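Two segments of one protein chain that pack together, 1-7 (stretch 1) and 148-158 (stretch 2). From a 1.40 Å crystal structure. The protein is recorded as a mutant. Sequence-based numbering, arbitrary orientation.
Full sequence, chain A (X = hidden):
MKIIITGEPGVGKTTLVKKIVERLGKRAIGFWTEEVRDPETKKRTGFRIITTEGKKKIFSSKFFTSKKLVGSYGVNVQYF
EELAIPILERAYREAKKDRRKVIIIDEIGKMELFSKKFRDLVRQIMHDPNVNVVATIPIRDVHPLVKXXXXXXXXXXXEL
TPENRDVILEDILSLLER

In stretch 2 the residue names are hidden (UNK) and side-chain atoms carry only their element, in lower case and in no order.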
HETATM    1  N   MSE A   1      14.467   4.160  -4.097  1.00 17.46           N
HETATM    2  CA  MSE A   1      13.962   4.812  -2.850  1.00 17.10           C
HETATM    3  C   MSE A   1      12.693   4.074  -2.401  1.00 16.19           C
HETATM    4  O   MSE A   1      11.758   3.930  -3.189  1.00 15.82           O
HETATM    5  CB  MSE A   1      13.688   6.297  -3.132  1.00 18.91           C
HETATM    6  CG  MSE A   1      12.998   7.068  -2.025  1.00 22.23           C
HETATM    7 SE   MSE A   1      14.193   7.445  -0.556  1.00 28.76          SE
HETATM    8  CE  MSE A   1      15.656   8.339  -1.473  1.00 24.01           C
ATOM      9  N   LYS A   2      12.680   3.587  -1.163  1.00 14.20           N
ATOM     10  CA  LYS A   2      11.500   2.897  -0.600  1.00 13.19           C
ATOM     11  C   LYS A   2      11.013   3.738   0.565  1.00 12.36           C
ATOM     12  O   LYS A   2      11.765   3.947   1.525  1.00 13.16           O
ATOM     13  CB  LYS A   2      11.837   1.486  -0.070  1.00 14.37           C
ATOM     14  CG  LYS A   2      12.520   0.496  -1.027  1.00 15.89           C
ATOM     15  CD  LYS A   2      11.571   0.057  -2.130  1.00 16.07           C
ATOM     16  CE  LYS A   2      12.115  -1.029  -3.054  1.00 16.00           C
ATOM     17  NZ  LYS A   2      13.417  -0.676  -3.672  1.00 16.55           N
ATOM     18  N   ILE A   3       9.791   4.254   0.472  1.00 11.20           N
ATOM     19  CA  ILE A   3       9.183   5.024   1.561  1.00 11.37           C
ATOM     20  C   ILE A   3       8.151   4.126   2.226  1.00 10.29           C
ATOM     21  O   ILE A   3       7.185   3.701   1.558  1.00 10.90           O
ATOM     22  CB  ILE A   3       8.446   6.292   1.011  1.00 12.49           C
ATOM     23  CG1 ILE A   3       9.345   7.143   0.095  1.00 14.76           C
ATOM     24  CG2 ILE A   3       7.865   7.104   2.166  1.00 14.03           C
ATOM     25  CD1 ILE A   3      10.504   7.795   0.811  1.00 15.98           C
ATOM     26  N   ILE A   4       8.352   3.829   3.513  1.00  9.76           N
ATOM     27  CA  ILE A   4       7.437   2.971   4.265  1.00 10.26           C
ATOM     28  C   ILE A   4       6.750   3.838   5.300  1.00 10.11           C
ATOM     29  O   ILE A   4       7.395   4.386   6.201  1.00 10.31           O
ATOM     30  CB  ILE A   4       8.197   1.816   4.947  1.00 10.60           C
ATOM     31  CG1 ILE A   4       8.959   0.994   3.908  1.00 12.10           C
ATOM     32  CG2 ILE A   4       7.207   0.936   5.723  1.00 11.13           C
ATOM     33  CD1 ILE A   4       9.778  -0.119   4.455  1.00 15.75           C
ATOM     34  N   ILE A   5       5.428   3.945   5.186  1.00  9.83           N
ATOM     35  CA  ILE A   5       4.619   4.768   6.085  1.00 10.03           C
ATOM     36  C   ILE A   5       3.851   3.855   7.028  1.00  9.48           C
ATOM     37  O   ILE A   5       3.128   2.951   6.605  1.00  9.53           O
ATOM     38  CB  ILE A   5       3.638   5.652   5.284  1.00  9.74           C
ATOM     39  CG1 ILE A   5       4.392   6.576   4.323  1.00 10.64           C
ATOM     40  CG2 ILE A   5       2.739   6.460   6.247  1.00 11.76           C
ATOM     41  CD1 ILE A   5       3.534   7.111   3.187  1.00 10.37           C
ATOM     42  N   THR A   6       4.022   4.087   8.322  1.00  9.58           N
ATOM     43  CA  THR A   6       3.327   3.310   9.332  1.00 10.42           C
ATOM     44  C   THR A   6       2.646   4.247  10.320  1.00 11.15           C
ATOM     45  O   THR A   6       2.814   5.463  10.233  1.00 13.35           O
ATOM     46  CB  THR A   6       4.329   2.308   9.972  1.00 10.63           C
ATOM     47  OG1 THR A   6       3.631   1.338  10.762  1.00 11.12           O
ATOM     48  CG2 THR A   6       5.365   2.986  10.923  1.00 11.32           C
ATOM     49  N   GLY A   7       1.834   3.696  11.211  1.00 10.86           N
ATOM     50  CA  GLY A   7       1.156   4.514  12.195  1.00 11.85           C
ATOM     51  C   GLY A   7      -0.144   3.877  12.620  1.00 12.40           C
ATOM     52  O   GLY A   7      -0.557   2.859  12.062  1.00 12.90           O
ATOM     53  N   UNK A 148       9.108  -7.943   8.189  1.00 14.79           N
ATOM     54  CA  UNK A 148      10.140  -7.940   7.167  1.00 15.34           C
ATOM     55  C   UNK A 148      10.267  -6.564   6.504  1.00 14.92           C
ATOM     56  O   UNK A 148      11.370  -6.064   6.277  1.00 16.67           O
ATOM     57  c   UNK A 148      10.770  -9.160   4.990  1.00 16.98           C
ATOM     58  o   UNK A 148       9.962 -11.350   4.509  1.00 21.31           O
ATOM     59  c   UNK A 148       9.791  -9.017   6.135  1.00 15.65           C
ATOM     60  c   UNK A 148      10.393 -10.276   4.036  1.00 17.79           C
ATOM     61  o   UNK A 148      10.554 -10.082   2.812  1.00 17.94           O
ATOM     62  N   UNK A 149       9.126  -5.962   6.166  1.00 14.08           N
ATOM     63  CA  UNK A 149       9.107  -4.654   5.531  1.00 13.46           C
ATOM     64  C   UNK A 149       9.493  -3.539   6.518  1.00 12.86           C
ATOM     65  O   UNK A 149      10.222  -2.609   6.161  1.00 12.87           O
ATOM     66  c   UNK A 149       7.644  -2.940   4.342  1.00 13.00           C
ATOM     67  c   UNK A 149       7.471  -5.404   3.696  1.00 14.87           C
ATOM     68  c   UNK A 149       7.726  -4.381   4.826  1.00 13.29           C
ATOM     69  c   UNK A 149       8.674  -5.771   2.830  1.00 18.42           C
ATOM     70  N   UNK A 150       9.047  -3.651   7.769  1.00 13.30           N
ATOM     71  CA  UNK A 150       9.413  -2.659   8.773  1.00 13.73           C
ATOM     72  C   UNK A 150      10.934  -2.553   8.917  1.00 14.24           C
ATOM     73  O   UNK A 150      11.464  -1.457   9.092  1.00 15.20           O
ATOM     74  n   UNK A 150       5.839  -0.973  11.889  1.00 11.63           N
ATOM     75  c   UNK A 150       5.920  -2.281  12.128  1.00 11.88           C
ATOM     76  c   UNK A 150       8.872  -1.843  11.122  1.00 14.39           C
ATOM     77  c   UNK A 150       8.366  -2.181  12.523  1.00 13.61           C
ATOM     78  n   UNK A 150       4.832  -3.031  12.070  1.00 12.67           N
ATOM     79  c   UNK A 150       8.767  -2.987  10.114  1.00 13.57           C
ATOM     80  n   UNK A 150       7.072  -2.858  12.469  1.00 12.17           N
ATOM     81  N   UNK A 151      11.620  -3.689   8.805  1.00 15.42           N
ATOM     82  CA  UNK A 151      13.076  -3.704   8.937  1.00 16.47           C
ATOM     83  C   UNK A 151      13.839  -3.685   7.601  1.00 16.52           C
ATOM     84  O   UNK A 151      15.039  -3.927   7.570  1.00 17.15           O
ATOM     85  c   UNK A 151      13.451  -6.241   9.330  1.00 21.11           C
ATOM     86  c   UNK A 151      13.701  -7.316  10.397  1.00 25.18           C
ATOM     87  n   UNK A 151      13.359  -6.860  11.752  1.00 28.27           N
ATOM     88  n   UNK A 151      13.085  -7.111  14.026  1.00 31.06           N
ATOM     89  c   UNK A 151      13.405  -7.623  12.843  1.00 29.68           C
ATOM     90  c   UNK A 151      13.529  -4.835   9.873  1.00 18.08           C
ATOM     91  n   UNK A 151      13.774  -8.898  12.760  1.00 29.53           N
ATOM     92  N   UNK A 152      13.163  -3.354   6.501  1.00 15.15           N
ATOM     93  CA  UNK A 152      13.804  -3.327   5.185  1.00 14.57           C
ATOM     94  C   UNK A 152      15.032  -2.414   5.167  1.00 15.32           C
ATOM     95  O   UNK A 152      14.898  -1.217   5.369  1.00 14.54           O
ATOM     96  c   UNK A 152      13.371  -4.384   2.232  1.00 14.19           C
ATOM     97  c   UNK A 152      12.787  -2.855   4.141  1.00 14.18           C
ATOM     98  c   UNK A 152      13.173  -2.935   2.665  1.00 13.64           C
ATOM     99  c   UNK A 152      12.119  -2.258   1.827  1.00 12.21           C
ATOM    100  N   UNK A 153      16.234  -2.958   4.935  1.00 16.16           N
ATOM    101  CA  UNK A 153      17.436  -2.108   4.874  1.00 16.54           C
ATOM    102  C   UNK A 153      17.355  -1.003   3.819  1.00 15.85           C
ATOM    103  O   UNK A 153      16.870  -1.253   2.715  1.00 15.60           O
ATOM    104  c   UNK A 153      16.568  -4.389   4.792  1.00 16.79           C
ATOM    105  c   UNK A 153      18.059  -4.367   5.078  1.00 17.41           C
ATOM    106  c   UNK A 153      18.543  -3.106   4.517  1.00 17.13           C
ATOM    107  N   UNK A 154      17.820   0.205   4.151  1.00 15.39           N
ATOM    108  CA  UNK A 154      17.875   1.312   3.206  1.00 15.79           C
ATOM    109  C   UNK A 154      16.568   2.076   3.059  1.00 14.77           C
ATOM    110  O   UNK A 154      16.516   3.140   2.457  1.00 15.69           O
ATOM    111  N   UNK A 155      15.490   1.536   3.616  1.00 14.32           N
ATOM    112  CA  UNK A 155      14.194   2.188   3.470  1.00 13.86           C
ATOM    113  C   UNK A 155      14.078   3.425   4.345  1.00 13.43           C
ATOM    114  O   UNK A 155      14.785   3.583   5.362  1.00 14.00           O
ATOM    115  c   UNK A 155      13.065   1.213   3.792  1.00 13.63           C
ATOM    116  N   UNK A 156      13.172   4.299   3.948  1.00 13.05           N
ATOM    117  CA  UNK A 156      12.807   5.452   4.749  1.00 13.11           C
ATOM    118  C   UNK A 156      11.576   5.012   5.529  1.00 12.87           C
ATOM    119  O   UNK A 156      10.566   4.671   4.931  1.00 14.52           O
ATOM    120  c   UNK A 156      11.958   7.851   4.654  1.00 15.98           C
ATOM    121  c   UNK A 156      12.479   6.656   3.840  1.00 13.29           C
ATOM    122  c   UNK A 156      13.697   7.038   3.005  1.00 14.90           C
ATOM    123  N   UNK A 157      11.670   4.977   6.856  1.00 12.47           N
ATOM    124  CA  UNK A 157      10.546   4.529   7.685  1.00 12.68           C
ATOM    125  C   UNK A 157       9.968   5.748   8.397  1.00 12.49           C
ATOM    126  O   UNK A 157      10.664   6.430   9.166  1.00 13.48           O
ATOM    127  c   UNK A 157      10.999   3.449   8.686  1.00 12.72           C
ATOM    128  c   UNK A 157       8.764   2.179   8.918  1.00 12.84           C
ATOM    129  c   UNK A 157       9.902   2.933   9.635  1.00 13.07           C
ATOM    130  c   UNK A 157      10.508   2.026  10.709  1.00 14.54           C
ATOM    131  N   UNK A 158       8.698   6.033   8.126  1.00 12.27           N
ATOM    132  CA  UNK A 158       8.027   7.201   8.691  1.00 13.03           C
ATOM    133  C   UNK A 158       6.865   6.765   9.554  1.00 12.72           C
ATOM    134  O   UNK A 158       5.968   6.054   9.091  1.00 13.57           O
ATOM    135  c   UNK A 158       7.554   8.144   7.572  1.00 14.32           C
ATOM    136  c   UNK A 158       8.774   8.860   6.976  1.00 16.43           C
ATOM    137  c   UNK A 158       6.544   9.191   8.098  1.00 15.96           C
ATOM    138  c   UNK A 158       8.569   9.363   5.581  1.00 19.14           C
TER
HETATM  139  O   HOH W   1      15.291   3.999   0.179  1.00 18.32           O

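Position 148 carries three carbons in a row, the third bearing two oxygens: Glu148. Its side chain stays out of reach of stretch 1, the nearest approach being 9.1 Å from Glu148 CB to Ile4 CD1.

Position 149 has four carbons, forked at the first, one arm two carbons long. The one-carbon arm lies 3.5 Å from Ile4 CD1, and the backbone O comes within 3.1 Å of Ile4 CD1. This is Ile149; that arm is CG2.

At position 150 three carbons lead to a nitrogen and then to a carbon with two more nitrogens, a guanidinium. One terminal nitrogen donates a weak hydrogen bond to Thr6 OG1 (3.4 Å, 151° at the hydrogen), with the hydroxyl at the guanidinium edge. This is Arg150; the donor is NH1.

Position 151 repeats that atom pattern, but its CA-to-CB bond points away and its side chain makes no contact with stretch 1: Arg151.

Position 152 has four carbons forked at the second. Its CA-to-CB bond points toward stretch 1; its CB is 4.1 Å from Ile4 CD1, and one carbon of the fork is 4.0 Å from Lys2 CG. This is Leu152; that carbon is CD2.

At position 153 three carbons close a ring onto the backbone N, out of reach of stretch 1: Pro153.

Position 154 has no side-chain atom: Gly154. Its phi of 83° favours glycine and suits the type II turn from Leu152 to position 155. One water accepts from Lys2 N (3.0 Å) and donates to Gly154 O (2.7 Å).

Position 155 has one carbon, the CB, 3.6 Å from Ile4 CD1: Ala155.

Position 156 shows one carbon carrying two others. One of these is 3.6 Å from Met1 SE (selenomethionine), and the CB 3.8 Å from Ile3 CD1. This is Val156; the first is CG2.

Position 157 has four carbons forked at the second. One tip packs 3.8 Å from Ile4 CG2 and 4.0 Å from Thr6 CG2. This is Leu157; the tip is CD1.

Position 158 has four carbons forked at the first; the two-carbon arm ends 4.2 Å from Ile3 CG2. This is Ile158, ending in CD1.

The contact is a parallel strand pairing, with N-to-C directions 18° apart. Four nearly linear hydrogen bonds (172–175°) alternate in direction: Val156 N to Lys2 O, Ile4 N to Val156 O and Ile158 N to Ile4 O, each 2.8 Å, then Thr6 N to Ile158 O, 2.9 Å. Ile3, Ile5, Val156 and Ile158 share one face; Ile4 and Leu157 share the other. Ile4, the most covered residue, extends its CD1 among Ile149, Leu152 and Ala155, joining helix end and turn to the strand pair.

Stretch 2 (148-158) EIRRLPGAVLI
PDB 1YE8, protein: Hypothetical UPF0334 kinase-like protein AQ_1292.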